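Local structure of putative monooxygenase (Fusobacterium nucleatum subsp. nucleatum, 3MCS) at residues I97-I101 against D214-L218; I107-T113 against V204-E208; E14-E20 against E50-S56; N112-V116 against Y168-Y174. The protein is probably a monooxygenase of the antibiotic biosynthesis family, carrying two related domains of the dimeric alpha/beta-barrel type in a single chain. All coordinates share one frame; numbering follows the deposited sequence.

The four contacts illustrate how one continuous antiparallel sheet can tie two related domains together. Contacts 3 and 4 are counterparts: each lies on the pairing of a domain's first strand with its third (7-15 with 55-62, 114-122 with 161-168), but at opposite ends of it, and their centres are 22 Å apart. Contact 2 shares Asn112 and Thr113 with contact 4, the centres being only 10 Å apart, and Val204 CG2 packs on Ala115 CB at 3.9 Å. Contact 1 adds the C-terminal strand to strand 91-104; its centre lies 32 Å from that of contact 3, across the chain's centre. Contacts 1 and 2 are joined through strands 194-209 and 214-216, consecutive in the chain.

Contact 1: I97-I101 against D214-L218; sequences IDVQI and DYKKL
Val99, Gln100 and Ile101 meet Tyr215, Lys216 and Lys217 where the short C-terminal strand 214-216 is added antiparallel to strand 91-104, within the antiparallel sheet, consistent with the dimeric alpha/beta-barrel family. The receiving strand is irregular here: Gln100 and Ile101 both lie opposite Leu152 in a classic beta bulge, and the chain turns a corner at Gln100. Beyond that corner Ile101 and Lys216 form a non-hydrogen-bonded pair, with CA atoms 4.7 Å apart and both side chains on the face covered by helix 127-143. The ammonium group of Lys216 makes a salt bridge with Glu139 of that helix. Lys217 N donates to Gln100 O over 3.1 Å, with an N-H...O angle of 161°, and the same carbonyl receives a CA-H...O contact from Lys216 CA at 3.3 Å. A second contact of this kind joins Ile101 CA to Tyr215 O at 3.5 Å. Tyr215, with CG anti to its own N (chi1 174°), swings its ring back so that its CD2-CE2 side meets Val99, and Pro6 touches both residues. Lys217 is fully extended and lays its methylene groups across the bent side chain of Gln100, where Gln100 NE2 comes to 3.8 Å from Lys217 CD. The tyrosine ring meets Val99 in two ways: Val99 CG1 packs 3.6 Å from Tyr215 CD2, while Val99 O lies at the ring edge, near its plane, 3.5 Å from Tyr215 CE2.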
loop_
_atom_site.group_PDB
_atom_site.type_symbol
_atom_site.label_atom_id
_atom_site.label_comp_id
_atom_site.label_asym_id
_atom_site.label_seq_id
_atom_site.Cartn_x
_atom_site.Cartn_y
_atom_site.Cartn_z
ATOM N N ILE A 97 -3.607 -8.367 4.321
ATOM C CA ILE A 97 -4.150 -8.621 2.968
ATOM C C ILE A 97 -3.703 -9.879 2.222
ATOM O O ILE A 97 -2.529 -10.163 2.126
ATOM C CB ILE A 97 -3.782 -7.411 2.081
ATOM C CG1 ILE A 97 -4.200 -6.113 2.788
ATOM C CG2 ILE A 97 -4.427 -7.528 0.718
ATOM C CD1 ILE A 97 -3.733 -4.880 2.121
ATOM N N ASP A 98 -4.647 -10.644 1.689
ATOM C CA ASP A 98 -4.301 -11.802 0.866
ATOM C C ASP A 98 -3.925 -11.206 -0.473
ATOM O O ASP A 98 -4.791 -10.675 -1.185
ATOM C CB ASP A 98 -5.463 -12.795 0.712
ATOM C CG ASP A 98 -5.624 -13.748 1.913
ATOM O OD1 ASP A 98 -4.649 -14.019 2.672
ATOM O OD2 ASP A 98 -6.747 -14.276 2.078
ATOM N N VAL A 99 -2.639 -11.269 -0.817
ATOM C CA VAL A 99 -2.159 -10.655 -2.056
ATOM C C VAL A 99 -2.647 -11.401 -3.293
ATOM O O VAL A 99 -2.499 -12.622 -3.364
ATOM C CB VAL A 99 -0.633 -10.616 -2.091
ATOM C CG1 VAL A 99 -0.154 -9.924 -3.372
ATOM C CG2 VAL A 99 -0.123 -9.902 -0.879
ATOM N N GLN A 100 -3.259 -10.685 -4.237
ATOM C CA GLN A 100 -3.726 -11.300 -5.497
ATOM C C GLN A 100 -2.703 -11.022 -6.567
ATOM O O GLN A 100 -2.322 -11.930 -7.318
ATOM C CB GLN A 100 -5.076 -10.759 -5.921
ATOM C CG GLN A 100 -6.198 -11.202 -5.009
ATOM C CD GLN A 100 -6.596 -12.669 -5.184
ATOM O OE1 GLN A 100 -6.360 -13.285 -6.234
ATOM N NE2 GLN A 100 -7.226 -13.224 -4.160
ATOM N N ILE A 101 -2.300 -9.754 -6.652
ATOM C CA ILE A 101 -1.251 -9.305 -7.537
ATOM C C ILE A 101 -0.345 -8.316 -6.803
ATOM O O ILE A 101 -0.819 -7.400 -6.129
ATOM C CB ILE A 101 -1.783 -8.595 -8.760
ATOM C CG1 ILE A 101 -2.765 -9.482 -9.513
ATOM C CG2 ILE A 101 -0.612 -8.226 -9.648
ATOM C CD1 ILE A 101 -3.273 -8.850 -10.771
ATOM N N ASP A 214 7.129 -9.772 -8.676
ATOM C CA ASP A 214 6.196 -10.191 -9.722
ATOM C C ASP A 214 5.428 -11.418 -9.252
ATOM O O ASP A 214 5.762 -12.538 -9.611
ATOM C CB ASP A 214 6.930 -10.474 -11.038
ATOM C CG ASP A 214 5.964 -10.715 -12.213
ATOM O OD1 ASP A 214 4.746 -10.537 -12.025
ATOM O OD2 ASP A 214 6.410 -11.082 -13.321
ATOM N N TYR A 215 4.382 -11.187 -8.468
ATOM C CA TYR A 215 3.602 -12.255 -7.842
ATOM C C TYR A 215 2.130 -12.267 -8.218
ATOM O O TYR A 215 1.500 -11.215 -8.376
ATOM C CB TYR A 215 3.706 -12.106 -6.324
ATOM C CG TYR A 215 2.828 -13.044 -5.536
ATOM C CD1 TYR A 215 3.245 -14.336 -5.242
ATOM C CD2 TYR A 215 1.588 -12.639 -5.069
ATOM C CE1 TYR A 215 2.433 -15.215 -4.521
ATOM C CE2 TYR A 215 0.780 -13.504 -4.342
ATOM C CZ TYR A 215 1.204 -14.788 -4.078
ATOM O OH TYR A 215 0.402 -15.633 -3.351
ATOM N N LYS A 216 1.591 -13.476 -8.335
ATOM C CA LYS A 216 0.167 -13.677 -8.627
ATOM C C LYS A 216 -0.307 -14.942 -7.922
ATOM O O LYS A 216 0.290 -16.010 -8.103
ATOM C CB LYS A 216 -0.102 -13.790 -10.135
ATOM C CG LYS A 216 -1.592 -13.755 -10.513
ATOM C CD LYS A 216 -1.817 -13.698 -12.042
ATOM C CE LYS A 216 -3.229 -13.226 -12.404
ATOM N NZ LYS A 216 -3.438 -12.949 -13.880
ATOM N N LYS A 217 -1.370 -14.824 -7.125
ATOM C CA LYS A 217 -1.924 -15.978 -6.421
ATOM C C LYS A 217 -2.348 -17.096 -7.399
ATOM O O LYS A 217 -3.394 -17.005 -8.028
ATOM C CB LYS A 217 -3.113 -15.555 -5.553
ATOM C CG LYS A 217 -3.658 -16.673 -4.624
ATOM C CD LYS A 217 -4.876 -16.213 -3.791
ATOM C CE LYS A 217 -5.289 -17.258 -2.734
ATOM N NZ LYS A 217 -6.674 -17.039 -2.184
ATOM N N LEU A 218 -1.509 -18.125 -7.523
ATOM C CA LEU A 218 -1.748 -19.296 -8.395
ATOM C C LEU A 218 -2.882 -19.152 -9.415
ATOM O O LEU A 218 -3.858 -19.895 -9.379
ATOM C CB LEU A 218 -2.005 -20.531 -7.527
#

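Contact 2: I107-T113 against V204-E208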
loop_
_atom_site.group_PDB
_atom_site.type_symbol
_atom_site.label_atom_id
_atom_site.label_comp_id
_atom_site.label_asym_id
_atom_site.label_seq_id
_atom_site.Cartn_x
_atom_site.Cartn_y
_atom_site.Cartn_z
ATOM N N ILE A 107 12.146 1.544 -6.517
ATOM C CA ILE A 107 11.811 2.972 -6.433
ATOM C C ILE A 107 12.886 3.837 -5.798
ATOM O O ILE A 107 13.296 3.577 -4.676
ATOM C CB ILE A 107 10.526 3.204 -5.601
ATOM C CG1 ILE A 107 9.305 2.588 -6.306
ATOM C CG2 ILE A 107 10.339 4.693 -5.368
ATOM C CD1 ILE A 107 8.101 2.415 -5.405
ATOM N N GLU A 108 13.333 4.848 -6.547
ATOM C CA GLU A 108 14.248 5.878 -6.064
ATOM C C GLU A 108 13.367 7.104 -5.918
ATOM O O GLU A 108 13.129 7.820 -6.867
ATOM C CB GLU A 108 15.408 6.141 -7.040
ATOM C CG GLU A 108 16.398 4.983 -7.180
ATOM C CD GLU A 108 17.123 4.630 -5.875
ATOM O OE1 GLU A 108 17.349 5.515 -5.025
ATOM O OE2 GLU A 108 17.501 3.454 -5.720
ATOM N N GLN A 109 12.874 7.344 -4.713
ATOM C CA GLN A 109 11.913 8.427 -4.506
ATOM C C GLN A 109 12.531 9.780 -4.821
ATOM O O GLN A 109 13.712 9.985 -4.617
ATOM C CB GLN A 109 11.311 8.403 -3.079
ATOM C CG GLN A 109 11.951 9.307 -2.062
ATOM C CD GLN A 109 11.438 9.057 -0.651
ATOM O OE1 GLN A 109 11.696 7.995 -0.068
ATOM N NE2 GLN A 109 10.763 10.056 -0.073
ATOM N N ASN A 110 11.706 10.680 -5.333
ATOM C CA ASN A 110 12.104 12.034 -5.672
ATOM C C ASN A 110 10.902 12.908 -5.361
ATOM O O ASN A 110 9.916 12.428 -4.817
ATOM C CB ASN A 110 12.509 12.106 -7.141
ATOM C CG ASN A 110 11.402 11.635 -8.084
ATOM O OD1 ASN A 110 10.286 12.106 -8.023
ATOM N ND2 ASN A 110 11.726 10.709 -8.964
ATOM N N ASP A 111 10.958 14.178 -5.725
ATOM C CA ASP A 111 9.857 15.093 -5.444
ATOM C C ASP A 111 8.576 14.759 -6.223
ATOM O O ASP A 111 7.487 15.093 -5.786
ATOM C CB ASP A 111 10.286 16.533 -5.739
ATOM C CG ASP A 111 11.424 17.039 -4.813
ATOM O OD1 ASP A 111 11.361 16.842 -3.576
ATOM O OD2 ASP A 111 12.367 17.681 -5.329
ATOM N N ASN A 112 8.704 14.082 -7.356
ATOM C CA ASN A 112 7.554 13.712 -8.180
ATOM C C ASN A 112 6.861 12.373 -7.886
ATOM O O ASN A 112 5.806 12.107 -8.465
ATOM C CB ASN A 112 7.963 13.722 -9.663
ATOM C CG ASN A 112 8.013 15.130 -10.255
ATOM O OD1 ASN A 112 8.102 16.123 -9.534
ATOM N ND2 ASN A 112 7.947 15.214 -11.579
ATOM N N THR A 113 7.434 11.534 -7.019
ATOM C CA THR A 113 6.834 10.232 -6.709
ATOM C C THR A 113 5.401 10.448 -6.165
ATOM O O THR A 113 5.184 11.264 -5.282
ATOM C CB THR A 113 7.687 9.423 -5.706
ATOM O OG1 THR A 113 9.063 9.454 -6.086
ATOM C CG2 THR A 113 7.248 7.982 -5.648
ATOM N N VAL A 204 3.985 11.187 -0.189
ATOM C CA VAL A 204 5.092 10.272 0.100
ATOM C C VAL A 204 6.043 10.768 1.210
ATOM O O VAL A 204 6.422 11.913 1.232
ATOM C CB VAL A 204 5.881 9.985 -1.202
ATOM C CG1 VAL A 204 7.175 9.321 -0.909
ATOM C CG2 VAL A 204 5.053 9.123 -2.128
ATOM N N LEU A 205 6.434 9.885 2.123
ATOM C CA LEU A 205 7.336 10.232 3.233
ATOM C C LEU A 205 8.701 9.550 3.062
ATOM O O LEU A 205 9.712 10.214 2.981
ATOM C CB LEU A 205 6.706 9.848 4.565
ATOM C CG LEU A 205 7.295 10.585 5.765
ATOM C CD1 LEU A 205 6.417 10.306 6.966
ATOM C CD2 LEU A 205 8.763 10.229 6.035
ATOM N N LYS A 206 8.720 8.223 3.028
ATOM C CA LYS A 206 9.942 7.485 2.745
ATOM C C LYS A 206 9.579 6.135 2.147
ATOM O O LYS A 206 8.722 5.443 2.685
ATOM C CB LYS A 206 10.809 7.304 3.998
ATOM C CG LYS A 206 12.265 6.875 3.708
ATOM C CD LYS A 206 13.068 8.005 3.031
ATOM C CE LYS A 206 14.480 7.565 2.535
ATOM N NZ LYS A 206 14.481 6.574 1.381
ATOM N N ILE A 207 10.208 5.792 1.021
ATOM C CA ILE A 207 10.018 4.513 0.344
ATOM C C ILE A 207 11.355 3.830 0.066
ATOM O O ILE A 207 12.280 4.444 -0.469
ATOM C CB ILE A 207 9.334 4.676 -1.029
ATOM C CG1 ILE A 207 7.927 5.221 -0.882
ATOM C CG2 ILE A 207 9.294 3.338 -1.765
ATOM C CD1 ILE A 207 7.284 5.464 -2.180
ATOM N N GLU A 208 11.431 2.552 0.415
ATOM C CA GLU A 208 12.584 1.682 0.109
ATOM C C GLU A 208 12.043 0.293 -0.249
ATOM O O GLU A 208 11.160 -0.239 0.432
ATOM C CB GLU A 208 13.567 1.568 1.281
ATOM C CG GLU A 208 14.376 2.819 1.560
ATOM C CD GLU A 208 15.365 3.151 0.460
ATOM O OE1 GLU A 208 15.722 2.241 -0.328
ATOM O OE2 GLU A 208 15.781 4.333 0.389
HETATM O O HOH W 1 13.871 5.390 -2.668
#
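Gln109 meets strand 204-208 as a side-chain mimic of a neighbouring strand, its amide taking the place of a peptide group beside Leu205 and Ile207. It stands in the loop between strands 91-104 and 114-122, and the strand it docks on belongs to 194-209, which pairs with both 41-49 and 114-122 and so links the sheets of the two related domains. Leu205 and Lys206 form a classic beta bulge there, both facing Ala46. The Gln109 chain runs extended beyond CG (chi2 -171°), which carries the amide across to the strand, where it is gripped at both ends. Gln109 OE1 accepts from Ile207 N at 2.9 Å, the donor standing above the carbonyl plane, while Gln109 NE2 donates to Leu205 O over 3.2 Å, with that oxygen in the amide plane. Two bonds in opposite senses fix the rotation of the group. Lys206 NZ adds a weak bond to Gln109 OE1, but its closer partner is Glu208 OE2, a salt bridge of 2.8 Å. Beside these polar bonds Ile107 CD1 packs on Ile207 CG2 at 3.9 Å, and both side chains also touch Phe45 of strand 41-49. Further along, a type I turn from Asn110 to Thr113 is braced by Asn110 N donating to Thr113 OG1 at 3.0 Å. One water completes the docking: it donates to Ile107 O and to Ile207 O, the latter at 2.9 Å, and accepts from Gln109 N at 3.0 Å.

Contact 3: E14-E20 against E50-S56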
loop_
_atom_site.group_PDB
_atom_site.type_symbol
_atom_site.label_atom_id
_atom_site.label_comp_id
_atom_site.label_asym_id
_atom_site.label_seq_id
_atom_site.Cartn_x
_atom_site.Cartn_y
_atom_site.Cartn_z
ATOM N N GLU A 14 -3.626 8.049 13.382
ATOM C CA GLU A 14 -3.730 9.496 13.426
ATOM C C GLU A 14 -2.528 10.079 14.168
ATOM O O GLU A 14 -2.176 9.605 15.256
ATOM C CB GLU A 14 -5.028 9.887 14.108
ATOM C CG GLU A 14 -5.267 11.357 14.158
ATOM C CD GLU A 14 -6.595 11.697 14.729
ATOM O OE1 GLU A 14 -7.455 10.787 14.786
ATOM O OE2 GLU A 14 -6.774 12.870 15.106
ATOM N N VAL A 15 -1.906 11.109 13.595
ATOM C CA VAL A 15 -0.723 11.728 14.204
ATOM C C VAL A 15 -1.129 12.877 15.127
ATOM O O VAL A 15 -1.977 13.686 14.784
ATOM C CB VAL A 15 0.281 12.234 13.116
ATOM C CG1 VAL A 15 1.550 12.757 13.737
ATOM C CG2 VAL A 15 0.635 11.127 12.139
ATOM N N LYS A 16 -0.524 12.937 16.307
ATOM C CA LYS A 16 -0.800 14.024 17.231
ATOM C C LYS A 16 -0.549 15.399 16.588
ATOM O O LYS A 16 0.347 15.565 15.739
ATOM C CB LYS A 16 0.049 13.912 18.503
ATOM C CG LYS A 16 -0.368 12.812 19.457
ATOM C CD LYS A 16 0.289 12.966 20.832
ATOM C CE LYS A 16 -0.140 11.843 21.768
ATOM N NZ LYS A 16 0.442 11.982 23.138
ATOM N N LYS A 17 -1.331 16.383 17.032
ATOM C CA LYS A 17 -1.247 17.740 16.502
ATOM C C LYS A 17 0.186 18.282 16.333
ATOM O O LYS A 17 0.631 18.559 15.206
ATOM C CB LYS A 17 -2.047 18.711 17.398
ATOM N N ASP A 18 0.906 18.408 17.438
ATOM C CA ASP A 18 2.215 19.053 17.403
ATOM C C ASP A 18 3.406 18.089 17.329
ATOM O O ASP A 18 4.503 18.430 17.791
ATOM C CB ASP A 18 2.351 20.043 18.599
ATOM C CG ASP A 18 1.959 19.425 19.960
ATOM O OD1 ASP A 18 1.562 18.231 19.997
ATOM O OD2 ASP A 18 2.040 20.151 20.989
ATOM N N LYS A 19 3.211 16.926 16.702
ATOM C CA LYS A 19 4.277 15.916 16.610
ATOM C C LYS A 19 4.609 15.429 15.184
ATOM O O LYS A 19 5.226 14.385 14.989
ATOM C CB LYS A 19 3.930 14.710 17.501
ATOM C CG LYS A 19 3.746 15.007 19.011
ATOM C CD LYS A 19 5.040 15.435 19.673
ATOM C CE LYS A 19 4.946 15.357 21.199
ATOM N NZ LYS A 19 4.783 13.950 21.703
ATOM N N GLU A 20 4.257 16.217 14.184
ATOM C CA GLU A 20 4.567 15.828 12.818
ATOM C C GLU A 20 6.063 15.651 12.656
ATOM O O GLU A 20 6.493 14.698 12.050
ATOM C CB GLU A 20 4.019 16.844 11.804
ATOM C CG GLU A 20 2.491 17.082 11.936
ATOM C CD GLU A 20 1.877 17.807 10.746
ATOM O OE1 GLU A 20 2.625 18.148 9.792
ATOM O OE2 GLU A 20 0.638 18.024 10.772
ATOM N N GLU A 50 -2.968 14.215 4.772
ATOM C CA GLU A 50 -3.096 15.399 5.635
ATOM C C GLU A 50 -4.479 16.072 5.651
ATOM O O GLU A 50 -4.680 17.073 6.355
ATOM C CB GLU A 50 -2.000 16.423 5.298
ATOM C CG GLU A 50 -0.591 15.862 5.509
ATOM C CD GLU A 50 0.466 16.925 5.850
ATOM O OE1 GLU A 50 0.564 17.963 5.136
ATOM O OE2 GLU A 50 1.220 16.686 6.840
ATOM N N ARG A 51 -5.436 15.511 4.918
ATOM C CA ARG A 51 -6.789 16.037 4.908
ATOM C C ARG A 51 -7.443 15.853 6.280
ATOM O O ARG A 51 -7.293 14.811 6.891
ATOM C CB ARG A 51 -7.620 15.319 3.861
ATOM C CG ARG A 51 -7.178 15.568 2.433
ATOM C CD ARG A 51 -8.014 14.747 1.467
ATOM N NE ARG A 51 -7.800 13.305 1.650
ATOM C CZ ARG A 51 -8.532 12.355 1.073
ATOM N NH1 ARG A 51 -9.540 12.675 0.272
ATOM N NH2 ARG A 51 -8.277 11.073 1.316
ATOM N N ASP A 52 -8.160 16.865 6.759
ATOM C CA ASP A 52 -8.848 16.817 8.068
ATOM C C ASP A 52 -7.909 16.668 9.276
ATOM O O ASP A 52 -7.718 17.603 10.061
ATOM C CB ASP A 52 -9.906 15.689 8.110
ATOM C CG ASP A 52 -10.943 15.822 7.023
ATOM O OD1 ASP A 52 -11.074 16.929 6.447
ATOM O OD2 ASP A 52 -11.632 14.816 6.747
ATOM N N LYS A 53 -7.357 15.472 9.421
ATOM C CA LYS A 53 -6.483 15.127 10.527
ATOM C C LYS A 53 -5.377 14.298 9.923
ATOM O O LYS A 53 -5.660 13.329 9.223
ATOM C CB LYS A 53 -7.262 14.291 11.559
ATOM C CG LYS A 53 -8.585 14.976 12.098
ATOM C CD LYS A 53 -9.576 14.024 12.862
ATOM C CE LYS A 53 -10.210 12.876 11.977
ATOM N NZ LYS A 53 -11.118 13.307 10.843
ATOM N N THR A 54 -4.125 14.667 10.170
ATOM C CA THR A 54 -2.990 13.959 9.601
ATOM C C THR A 54 -3.002 12.467 9.950
ATOM O O THR A 54 -2.969 12.115 11.123
ATOM C CB THR A 54 -1.674 14.580 10.099
ATOM O OG1 THR A 54 -1.609 15.949 9.684
ATOM C CG2 THR A 54 -0.456 13.804 9.550
ATOM N N THR A 55 -3.040 11.608 8.934
ATOM C CA THR A 55 -3.027 10.156 9.126
ATOM C C THR A 55 -1.778 9.511 8.532
ATOM O O THR A 55 -1.426 9.769 7.388
ATOM C CB THR A 55 -4.250 9.480 8.452
ATOM O OG1 THR A 55 -5.465 9.941 9.047
ATOM C CG2 THR A 55 -4.172 7.961 8.584
ATOM N N SER A 56 -1.111 8.667 9.297
ATOM C CA SER A 56 0.040 7.926 8.792
ATOM C C SER A 56 -0.383 6.629 8.096
ATOM O O SER A 56 -1.249 5.915 8.578
ATOM C CB SER A 56 0.952 7.551 9.952
ATOM O OG SER A 56 1.929 6.589 9.570
#
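Thr54 faces two partners at once because its chi1 of -61° turns OG1 away from its own carbonyl carbon, toward Glu20, and sets CG2 opposite its backbone N, against Val15. In Glu20, CG is likewise anti to the carbonyl carbon (chi1 -56°), and the extended chain beyond it carries the carboxylate across to the threonine. The resulting bond runs from Thr54 OG1 to Glu20 OE2 over 3.2 Å, the hydroxyl arriving from above the carboxylate plane. On the other branch, Thr54 CG2 packs 3.9 Å from Val15 CG2, a methyl contact; Tyr23 of helix 20-37 also touches Val15. These side chains flank the pairing of strand 7-15 with the start of strand 55-62, the first and third strands of a ferredoxin-like domain, paired antiparallel. Val15 N donates to Thr54 O at 2.9 Å in an almost straight bond of 178°, and Glu14 with Thr55 forms a non-hydrogen-bonded pair, CA to CA 4.4 Å. Lys19 is the N-cap of helix 20-37, so Glu20 opens the first turn, a position in which the helix dipole would help to stabilise its charge. That may matter, since Glu50 OE2 lies 3.6 Å from Glu20 OE1, a like-charge approach that could raise the proton affinity of either group. On the far side of the strand pair, the extended Glu14 crosses the Lys53 side chain, with Glu14 OE2 3.8 Å from Lys53 CD.

Contact 4: N112-V116 against Y168-Y174; sequences NTFAV and YKDIDSY
Phe114 carries Ile171 over one face of its ring, with Ile171 CG1 4.1 Å from the Phe114 ring centroid in a CH-pi contact, and meets the Tyr174 ring obliquely, the planes 35° apart. Tyr174 in turn receives Val116 CG2 over one face, 4.0 Å from its own ring centroid, and Phe114 CE2 approaches that same face. Its hydroxyl is hydrogen-bonded to Arg199. Tyr168 has Phe114 O near its plane at the ring edge and Tyr174 CA above one face, offset toward the rim; its OH is hydrogen-bonded to Glu166. Phe114 and Tyr168 are also a hydrogen-bonded antiparallel pair: Phe114 N donates to Tyr168 O at 3.1 Å, and Tyr168 N to Phe114 O at 2.8 Å. Just past this pair Asp170 CA sends a CA-H...O contact to Asn112 O at 3.2 Å. With its chi1 of 58°, Asp170 turns its carboxylate toward Ser173, and Asp170 OD1 accepts from Ser173 N at 3.0 Å and from Ser173 OG at 2.6 Å, from opposite faces of its plane. This is a helix N-cap one residue beyond a strand, here the passage from strand 161-168 to helix 171-178 in a ferredoxin-like domain whose first and third strands lie side by side.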
loop_
_atom_site.group_PDB
_atom_site.type_symbol
_atom_site.label_atom_id
_atom_site.label_comp_id
_atom_site.label_asym_id
_atom_site.label_seq_id
_atom_site.Cartn_x
_atom_site.Cartn_y
_atom_site.Cartn_z
ATOM N N ASN A 112 8.704 14.082 -7.356
ATOM C CA ASN A 112 7.554 13.712 -8.180
ATOM C C ASN A 112 6.861 12.373 -7.886
ATOM O O ASN A 112 5.806 12.107 -8.465
ATOM C CB ASN A 112 7.963 13.722 -9.663
ATOM C CG ASN A 112 8.013 15.130 -10.255
ATOM O OD1 ASN A 112 8.102 16.123 -9.534
ATOM N ND2 ASN A 112 7.947 15.214 -11.579
ATOM N N THR A 113 7.434 11.534 -7.019
ATOM C CA THR A 113 6.834 10.232 -6.709
ATOM C C THR A 113 5.401 10.448 -6.165
ATOM O O THR A 113 5.184 11.264 -5.282
ATOM C CB THR A 113 7.687 9.423 -5.706
ATOM O OG1 THR A 113 9.063 9.454 -6.086
ATOM C CG2 THR A 113 7.248 7.982 -5.648
ATOM N N PHE A 114 4.432 9.716 -6.711
ATOM C CA PHE A 114 3.025 9.883 -6.375
ATOM C C PHE A 114 2.381 8.549 -5.988
ATOM O O PHE A 114 2.328 7.632 -6.799
ATOM C CB PHE A 114 2.328 10.475 -7.583
ATOM C CG PHE A 114 0.914 10.910 -7.340
ATOM C CD1 PHE A 114 0.642 12.180 -6.847
ATOM C CD2 PHE A 114 -0.148 10.069 -7.654
ATOM C CE1 PHE A 114 -0.669 12.592 -6.651
ATOM C CE2 PHE A 114 -1.448 10.464 -7.454
ATOM C CZ PHE A 114 -1.713 11.729 -6.957
ATOM N N ALA A 115 1.874 8.477 -4.758
ATOM C CA ALA A 115 1.278 7.281 -4.213
ATOM C C ALA A 115 -0.224 7.457 -3.949
ATOM O O ALA A 115 -0.662 8.527 -3.540
ATOM C CB ALA A 115 1.994 6.924 -2.933
ATOM N N VAL A 116 -0.997 6.391 -4.183
ATOM C CA VAL A 116 -2.445 6.383 -3.974
ATOM C C VAL A 116 -2.849 5.095 -3.298
ATOM O O VAL A 116 -2.245 4.057 -3.570
ATOM C CB VAL A 116 -3.201 6.438 -5.282
ATOM C CG1 VAL A 116 -4.665 6.619 -5.015
ATOM C CG2 VAL A 116 -2.692 7.585 -6.131
ATOM N N TYR A 168 3.378 5.819 -8.713
ATOM C CA TYR A 168 3.644 6.318 -10.065
ATOM C C TYR A 168 4.876 7.227 -10.082
ATOM O O TYR A 168 5.244 7.809 -9.052
ATOM C CB TYR A 168 2.422 7.068 -10.600
ATOM C CG TYR A 168 1.195 6.195 -10.768
ATOM C CD1 TYR A 168 0.368 5.917 -9.695
ATOM C CD2 TYR A 168 0.865 5.638 -12.000
ATOM C CE1 TYR A 168 -0.730 5.098 -9.818
ATOM C CE2 TYR A 168 -0.257 4.813 -12.143
ATOM C CZ TYR A 168 -1.048 4.545 -11.037
ATOM O OH TYR A 168 -2.174 3.739 -11.158
ATOM N N LYS A 169 5.523 7.357 -11.241
ATOM C CA LYS A 169 6.762 8.167 -11.320
ATOM C C LYS A 169 6.459 9.654 -11.086
ATOM O O LYS A 169 7.287 10.392 -10.502
ATOM C CB LYS A 169 7.547 7.947 -12.639
ATOM C CG LYS A 169 7.077 8.745 -13.851
ATOM C CD LYS A 169 7.848 8.425 -15.145
ATOM C CE LYS A 169 7.240 9.232 -16.317
ATOM N NZ LYS A 169 7.692 8.810 -17.654
ATOM N N ASP A 170 5.274 10.073 -11.539
ATOM C CA ASP A 170 4.822 11.448 -11.403
ATOM C C ASP A 170 3.307 11.539 -11.507
ATOM O O ASP A 170 2.624 10.616 -11.971
ATOM C CB ASP A 170 5.516 12.371 -12.419
ATOM C CG ASP A 170 5.306 11.949 -13.853
ATOM O OD1 ASP A 170 4.300 11.266 -14.148
ATOM O OD2 ASP A 170 6.141 12.318 -14.700
ATOM N N ILE A 171 2.791 12.674 -11.063
ATOM C CA ILE A 171 1.362 12.907 -10.990
ATOM C C ILE A 171 0.669 12.811 -12.343
ATOM O O ILE A 171 -0.466 12.343 -12.423
ATOM C CB ILE A 171 1.096 14.256 -10.293
ATOM C CG1 ILE A 171 -0.388 14.389 -9.914
ATOM C CG2 ILE A 171 1.623 15.417 -11.163
ATOM C CD1 ILE A 171 -0.634 15.484 -8.864
ATOM N N ASP A 172 1.360 13.190 -13.410
ATOM C CA ASP A 172 0.774 13.092 -14.741
ATOM C C ASP A 172 0.512 11.625 -15.101
ATOM O O ASP A 172 -0.531 11.299 -15.657
ATOM C CB ASP A 172 1.654 13.755 -15.816
ATOM C CG ASP A 172 2.004 15.195 -15.472
ATOM O OD1 ASP A 172 2.918 15.415 -14.618
ATOM O OD2 ASP A 172 1.363 16.100 -16.059
ATOM N N SER A 173 1.453 10.749 -14.765
ATOM C CA SER A 173 1.312 9.328 -15.075
ATOM C C SER A 173 0.026 8.764 -14.481
ATOM O O SER A 173 -0.697 8.012 -15.127
ATOM C CB SER A 173 2.523 8.543 -14.557
ATOM O OG SER A 173 3.726 8.942 -15.196
ATOM N N TYR A 174 -0.252 9.142 -13.242
ATOM C CA TYR A 174 -1.457 8.714 -12.545
ATOM C C TYR A 174 -2.725 9.273 -13.189
ATOM O O TYR A 174 -3.705 8.556 -13.361
ATOM C CB TYR A 174 -1.391 9.133 -11.079
ATOM C CG TYR A 174 -2.704 9.009 -10.361
ATOM C CD1 TYR A 174 -3.217 7.774 -10.028
ATOM C CD2 TYR A 174 -3.436 10.129 -10.027
ATOM C CE1 TYR A 174 -4.428 7.654 -9.379
ATOM C CE2 TYR A 174 -4.651 10.020 -9.381
ATOM C CZ TYR A 174 -5.138 8.784 -9.064
ATOM O OH TYR A 174 -6.341 8.687 -8.425
#